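Long-range contacts in lipase (Streptomyces rimosus, PDB 5MAL), which hydrolyses triacylglycerols and other carboxylic esters, preferring medium-length acyl chains, and also acts as a phospholipase and a long-chain acyl-CoA thioesterase: residues G8-S13 and S214-A219; S13-G18 and S26-T31. All coordinates share one frame; numbering follows the deposited sequence.

Interaction 1: G8-S13 and S214-A219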
loop_
_atom_site.group_PDB
_atom_site.type_symbol
_atom_site.label_atom_id
_atom_site.label_comp_id
_atom_site.label_asym_id
_atom_site.label_seq_id
_atom_site.Cartn_x
_atom_site.Cartn_y
_atom_site.Cartn_z
ATOM N N GLY A 8 -2.131 -4.096 -6.955
ATOM C CA GLY A 8 -2.008 -4.030 -5.521
ATOM C C GLY A 8 -3.303 -3.953 -4.765
ATOM O O GLY A 8 -4.362 -4.349 -5.276
ATOM N N ASP A 9 -3.203 -3.446 -3.535
ATOM C CA ASP A 9 -4.331 -3.419 -2.622
ATOM C C ASP A 9 -4.883 -2.017 -2.528
ATOM O O ASP A 9 -4.759 -1.245 -3.462
ATOM C CB ASP A 9 -3.939 -3.940 -1.247
ATOM C CG ASP A 9 -2.725 -3.242 -0.672
ATOM O OD1 ASP A 9 -2.431 -2.086 -1.059
ATOM O OD2 ASP A 9 -2.070 -3.854 0.191
ATOM N N SER A 10 -5.476 -1.693 -1.388
ATOM C CA SER A 10 -6.241 -0.473 -1.258
ATOM C C SER A 10 -5.337 0.750 -1.200
ATOM O O SER A 10 -5.788 1.867 -1.446
ATOM C CB SER A 10 -7.107 -0.548 -0.013
ATOM O OG SER A 10 -6.319 -1.017 1.063
ATOM N N TYR A 11 -4.070 0.551 -0.843
ATOM C CA TYR A 11 -3.155 1.701 -0.797
ATOM C C TYR A 11 -2.796 2.127 -2.207
ATOM O O TYR A 11 -2.338 3.253 -2.430
ATOM C CB TYR A 11 -1.902 1.391 0.017
ATOM C CG TYR A 11 -2.231 1.350 1.482
ATOM C CD1 TYR A 11 -2.927 0.277 2.008
ATOM C CD2 TYR A 11 -1.911 2.405 2.325
ATOM C CE1 TYR A 11 -3.275 0.237 3.328
ATOM C CE2 TYR A 11 -2.267 2.372 3.667
ATOM C CZ TYR A 11 -2.953 1.279 4.150
ATOM O OH TYR A 11 -3.309 1.200 5.477
ATOM N N SER A 12 -2.992 1.219 -3.155
ATOM C CA SER A 12 -2.721 1.538 -4.546
ATOM C C SER A 12 -4.007 1.912 -5.242
ATOM O O SER A 12 -4.008 2.784 -6.101
ATOM C CB SER A 12 -2.058 0.374 -5.283
ATOM O OG SER A 12 -0.738 0.195 -4.812
ATOM N N SER A 13 -5.095 1.229 -4.904
ATOM C CA SER A 13 -6.375 1.557 -5.531
ATOM C C SER A 13 -6.809 2.937 -5.075
ATOM O O SER A 13 -7.427 3.673 -5.833
ATOM C CB SER A 13 -7.458 0.522 -5.200
ATOM O OG SER A 13 -8.016 0.747 -3.910
ATOM N N SER A 214 -10.391 3.933 7.009
ATOM C CA SER A 214 -9.529 4.015 8.167
ATOM C C SER A 214 -8.111 3.552 7.839
ATOM O O SER A 214 -7.943 2.534 7.202
ATOM C CB SER A 214 -10.117 3.182 9.312
ATOM O OG SER A 214 -11.495 3.475 9.512
ATOM N N TYR A 215 -7.121 4.347 8.239
ATOM C CA TYR A 215 -5.688 4.067 8.067
ATOM C C TYR A 215 -5.217 4.107 6.621
ATOM O O TYR A 215 -4.076 3.761 6.319
ATOM C CB TYR A 215 -5.317 2.723 8.686
ATOM C CG TYR A 215 -5.492 2.747 10.174
ATOM C CD1 TYR A 215 -4.597 3.441 10.974
ATOM C CD2 TYR A 215 -6.573 2.117 10.775
ATOM C CE1 TYR A 215 -4.755 3.490 12.339
ATOM C CE2 TYR A 215 -6.747 2.164 12.149
ATOM C CZ TYR A 215 -5.833 2.858 12.923
ATOM O OH TYR A 215 -5.971 2.907 14.292
ATOM N N HIS A 216 -6.080 4.543 5.721
ATOM C CA HIS A 216 -5.654 4.689 4.340
ATOM C C HIS A 216 -5.255 6.120 4.046
ATOM O O HIS A 216 -5.645 7.028 4.766
ATOM C CB HIS A 216 -6.761 4.239 3.410
ATOM C CG HIS A 216 -6.907 2.760 3.380
ATOM N ND1 HIS A 216 -7.571 2.059 4.362
ATOM C CD2 HIS A 216 -6.387 1.836 2.540
ATOM C CE1 HIS A 216 -7.493 0.764 4.100
ATOM N NE2 HIS A 216 -6.779 0.605 3.001
ATOM N N PRO A 217 -4.464 6.328 2.990
ATOM C CA PRO A 217 -4.067 7.704 2.694
ATOM C C PRO A 217 -5.258 8.567 2.332
ATOM O O PRO A 217 -6.211 8.096 1.701
ATOM C CB PRO A 217 -3.147 7.552 1.489
ATOM C CG PRO A 217 -2.597 6.174 1.620
ATOM C CD PRO A 217 -3.754 5.360 2.138
ATOM N N THR A 218 -5.210 9.816 2.766
ATOM C CA THR A 218 -6.166 10.805 2.317
ATOM C C THR A 218 -5.846 11.155 0.871
ATOM O O THR A 218 -4.868 10.655 0.312
ATOM C CB THR A 218 -6.087 12.062 3.164
ATOM O OG1 THR A 218 -4.801 12.670 2.958
ATOM C CG2 THR A 218 -6.261 11.714 4.640
ATOM N N ALA A 219 -6.643 12.043 0.275
ATOM C CA ALA A 219 -6.333 12.526 -1.060
ATOM C C ALA A 219 -4.946 13.171 -1.076
ATOM O O ALA A 219 -4.174 12.967 -2.005
ATOM C CB ALA A 219 -7.393 13.524 -1.531
#

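Interaction 2: S13-G18 and S26-T31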
loop_
_atom_site.group_PDB
_atom_site.type_symbol
_atom_site.label_atom_id
_atom_site.label_comp_id
_atom_site.label_asym_id
_atom_site.label_seq_id
_atom_site.Cartn_x
_atom_site.Cartn_y
_atom_site.Cartn_z
ATOM N N SER A 13 -5.095 1.229 -4.904
ATOM C CA SER A 13 -6.375 1.557 -5.531
ATOM C C SER A 13 -6.809 2.937 -5.075
ATOM O O SER A 13 -7.427 3.673 -5.833
ATOM C CB SER A 13 -7.458 0.522 -5.200
ATOM O OG SER A 13 -8.016 0.747 -3.910
ATOM N N GLY A 14 -6.475 3.285 -3.839
ATOM C CA GLY A 14 -6.760 4.614 -3.334
ATOM C C GLY A 14 -8.006 4.710 -2.478
ATOM O O GLY A 14 -8.658 5.742 -2.449
ATOM N N VAL A 15 -8.351 3.629 -1.795
ATOM C CA VAL A 15 -9.388 3.688 -0.773
ATOM C C VAL A 15 -9.033 4.823 0.168
ATOM O O VAL A 15 -7.906 4.902 0.636
ATOM C CB VAL A 15 -9.498 2.357 -0.013
ATOM C CG1 VAL A 15 -10.447 2.473 1.185
ATOM C CG2 VAL A 15 -9.945 1.277 -0.970
ATOM N N GLY A 16 -9.975 5.734 0.394
ATOM C CA GLY A 16 -9.704 6.888 1.235
ATOM C C GLY A 16 -9.409 8.185 0.505
ATOM O O GLY A 16 -9.458 9.263 1.111
ATOM N N ALA A 17 -9.112 8.099 -0.793
ATOM C CA ALA A 17 -8.785 9.291 -1.564
ATOM C C ALA A 17 -9.978 9.792 -2.365
ATOM O O ALA A 17 -9.923 10.873 -2.944
ATOM C CB ALA A 17 -7.624 9.023 -2.495
ATOM N N GLY A 18 -11.046 9.000 -2.401
ATOM C CA GLY A 18 -12.293 9.412 -3.024
ATOM C C GLY A 18 -12.324 9.328 -4.534
ATOM O O GLY A 18 -11.466 8.696 -5.142
ATOM N N SER A 26 -16.040 -3.028 -6.131
ATOM C CA SER A 26 -15.540 -3.010 -4.772
ATOM C C SER A 26 -14.032 -2.757 -4.716
ATOM O O SER A 26 -13.471 -2.604 -3.636
ATOM C CB SER A 26 -15.871 -4.324 -4.078
ATOM O OG SER A 26 -15.151 -5.388 -4.654
ATOM N N CYS A 27 -13.378 -2.720 -5.873
ATOM C CA CYS A 27 -11.943 -2.458 -5.901
ATOM C C CYS A 27 -11.629 -1.055 -5.407
ATOM O O CYS A 27 -10.540 -0.812 -4.901
ATOM C CB CYS A 27 -11.385 -2.657 -7.310
ATOM S SG CYS A 27 -11.208 -4.382 -7.753
ATOM N N LYS A 28 -12.594 -0.142 -5.552
ATOM C CA LYS A 28 -12.461 1.221 -5.075
ATOM C C LYS A 28 -11.205 1.868 -5.649
ATOM O O LYS A 28 -10.350 2.344 -4.920
ATOM C CB LYS A 28 -12.436 1.253 -3.543
ATOM C CG LYS A 28 -13.806 1.156 -2.887
ATOM C CD LYS A 28 -14.594 2.437 -3.065
ATOM C CE LYS A 28 -15.896 2.381 -2.274
ATOM N NZ LYS A 28 -16.785 3.528 -2.608
ATOM N N ARG A 29 -11.089 1.853 -6.968
ATOM C CA ARG A 29 -9.986 2.535 -7.626
ATOM C C ARG A 29 -10.277 4.016 -7.789
ATOM O O ARG A 29 -11.096 4.427 -8.611
ATOM C CB ARG A 29 -9.685 1.895 -8.976
ATOM C CG ARG A 29 -8.976 0.549 -8.801
ATOM C CD ARG A 29 -8.504 -0.029 -10.127
ATOM N NE ARG A 29 -9.584 -0.593 -10.934
ATOM C CZ ARG A 29 -9.972 -1.868 -10.919
ATOM N NH1 ARG A 29 -9.394 -2.740 -10.115
ATOM N NH2 ARG A 29 -10.963 -2.267 -11.719
ATOM N N SER A 30 -9.563 4.803 -7.000
ATOM C CA SER A 30 -9.734 6.237 -6.950
ATOM C C SER A 30 -9.016 6.950 -8.078
ATOM O O SER A 30 -7.887 6.598 -8.407
ATOM C CB SER A 30 -9.210 6.750 -5.614
ATOM O OG SER A 30 -9.043 8.149 -5.662
ATOM N N THR A 31 -9.644 7.972 -8.654
ATOM C CA THR A 31 -8.951 8.796 -9.638
ATOM C C THR A 31 -7.918 9.695 -8.963
ATOM O O THR A 31 -7.095 10.328 -9.639
ATOM C CB THR A 31 -9.931 9.662 -10.461
ATOM O OG1 THR A 31 -10.533 10.642 -9.617
ATOM C CG2 THR A 31 -11.002 8.802 -11.064
#

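Interaction 1: G8-S13 and S214-A219
Ser10 holds OG in the crowded position between its backbone N and carbonyl carbon (chi1 47°), while His216 places CG anti to its carbonyl carbon, so that the hydroxyl meets the imidazole at its edge, in plane. Ser10 OG and His216 NE2 lie 2.6 Å apart, a short hydrogen bond in which either could be the donor. His216 ND1 donates to the backbone oxygen Ser214 O over 2.9 Å in a bent bond (141°), from above the carbonyl plane and with the oxygen tilted off the ring plane. This is the Ser/His dyad of an SGNH hydrolase, with the nucleophile following strand 3-8 at the start of helix 10-13 and a main-chain carbonyl standing where many serine hydrolases place an acid; it would probably favour a proton on ND1. Asp9 N-caps that helix, its OD1 accepting from Tyr11 N at 3.1 Å. Tyr11, CG anti to its carbonyl carbon, lays its ring over one face of the imidazole in an offset stack, planes at 30° and Tyr11 CE1 3.5 Å from His216 NE2. Tyr11 OH lies 2.8 Å from Tyr215 O, a weak hydrogen bond with a rival acceptor nearby. An alanine at Tyr11 would remove this ring and would probably leave the histidine less firmly oriented toward the nucleophile. Pro217 CD packs 3.5 Å from Tyr11 CD2, and Tyr226 of helix 219-232 touches both residues.

Interaction 2: S13-G18 and S26-T31
Segment 13-18 leaves helix 10-13 through Gly14, whose positive phi (99°) breaks the helical path, and then folds into a type II beta turn from Gly14 to Ala17, closed by Ala17 N donating to Gly14 O. After the 3-10 residues Ser26 and Cys27, Lys28 takes left-handed helical angles, and the chain then runs extended through Arg29 and Ser30. One main-chain bond joins the two segments: Ser30 N donates to Ser13 O over 2.7 Å, nearly straight at 163° and in the carbonyl plane. The same oxygen also receives a CA-H...O contact from Arg29. The backbone angles call for glycine at Gly14: a CB would be jammed against the preceding carbonyl oxygen and would clash with Ser30 CB.

Around this bond two serine hydroxyls reach across in opposite senses. Ser13 OG lies 3.0 Å from Lys28 O and 3.1 Å from Cys27 O, two acceptors for a single proton. Ser30 turns OG anti to its backbone N (chi1 165°) and donates to Gly18 O at 2.5 Å, again in the carbonyl plane; the same OG accepts from Lys32 N, so the hydroxyl is used both ways. Ala17 CB sits against it, 3.6 Å from Ser30 OG. Apolar contact is slight: Val15 CG2, anti to its carbonyl carbon, meets Lys28 CB at 3.6 Å, the two side chains crossing at about a right angle. Outside the pair, Arg29 NH1 bonds to Ala51 O and Cys27 is joined to Cys52 by a disulfide, tying segment 26-31 to the chain beyond strand 46-49.

The bonds across the contact thus all end on backbone carbonyl oxygens and draw on one amide and two small hydroxyls, so the two segments meet through neutral polar links, with no salt bridge between them.

Interactions 1 and 2 share Ser13, the last residue of helix 10-13, and their centres are about 7 Å apart. Along the chain, interaction 2 lies within the span of about 200 residues that interaction 1 closes. Val15 brings them together: Val15 N lies 3.1 Å from Ser10 O, a probable hydrogen bond, and His216 CB packs 3.1 Å from Val15 O. The Val15 side chain is about 4 Å from those of both Ser10 and His216, so the turn of 13-18 borders the catalytic dyad. Segment 26-31 bonds to residues 13-18 rather than to the dyad, consistent with a second shell that helps to set the turn beside the first-shell pair.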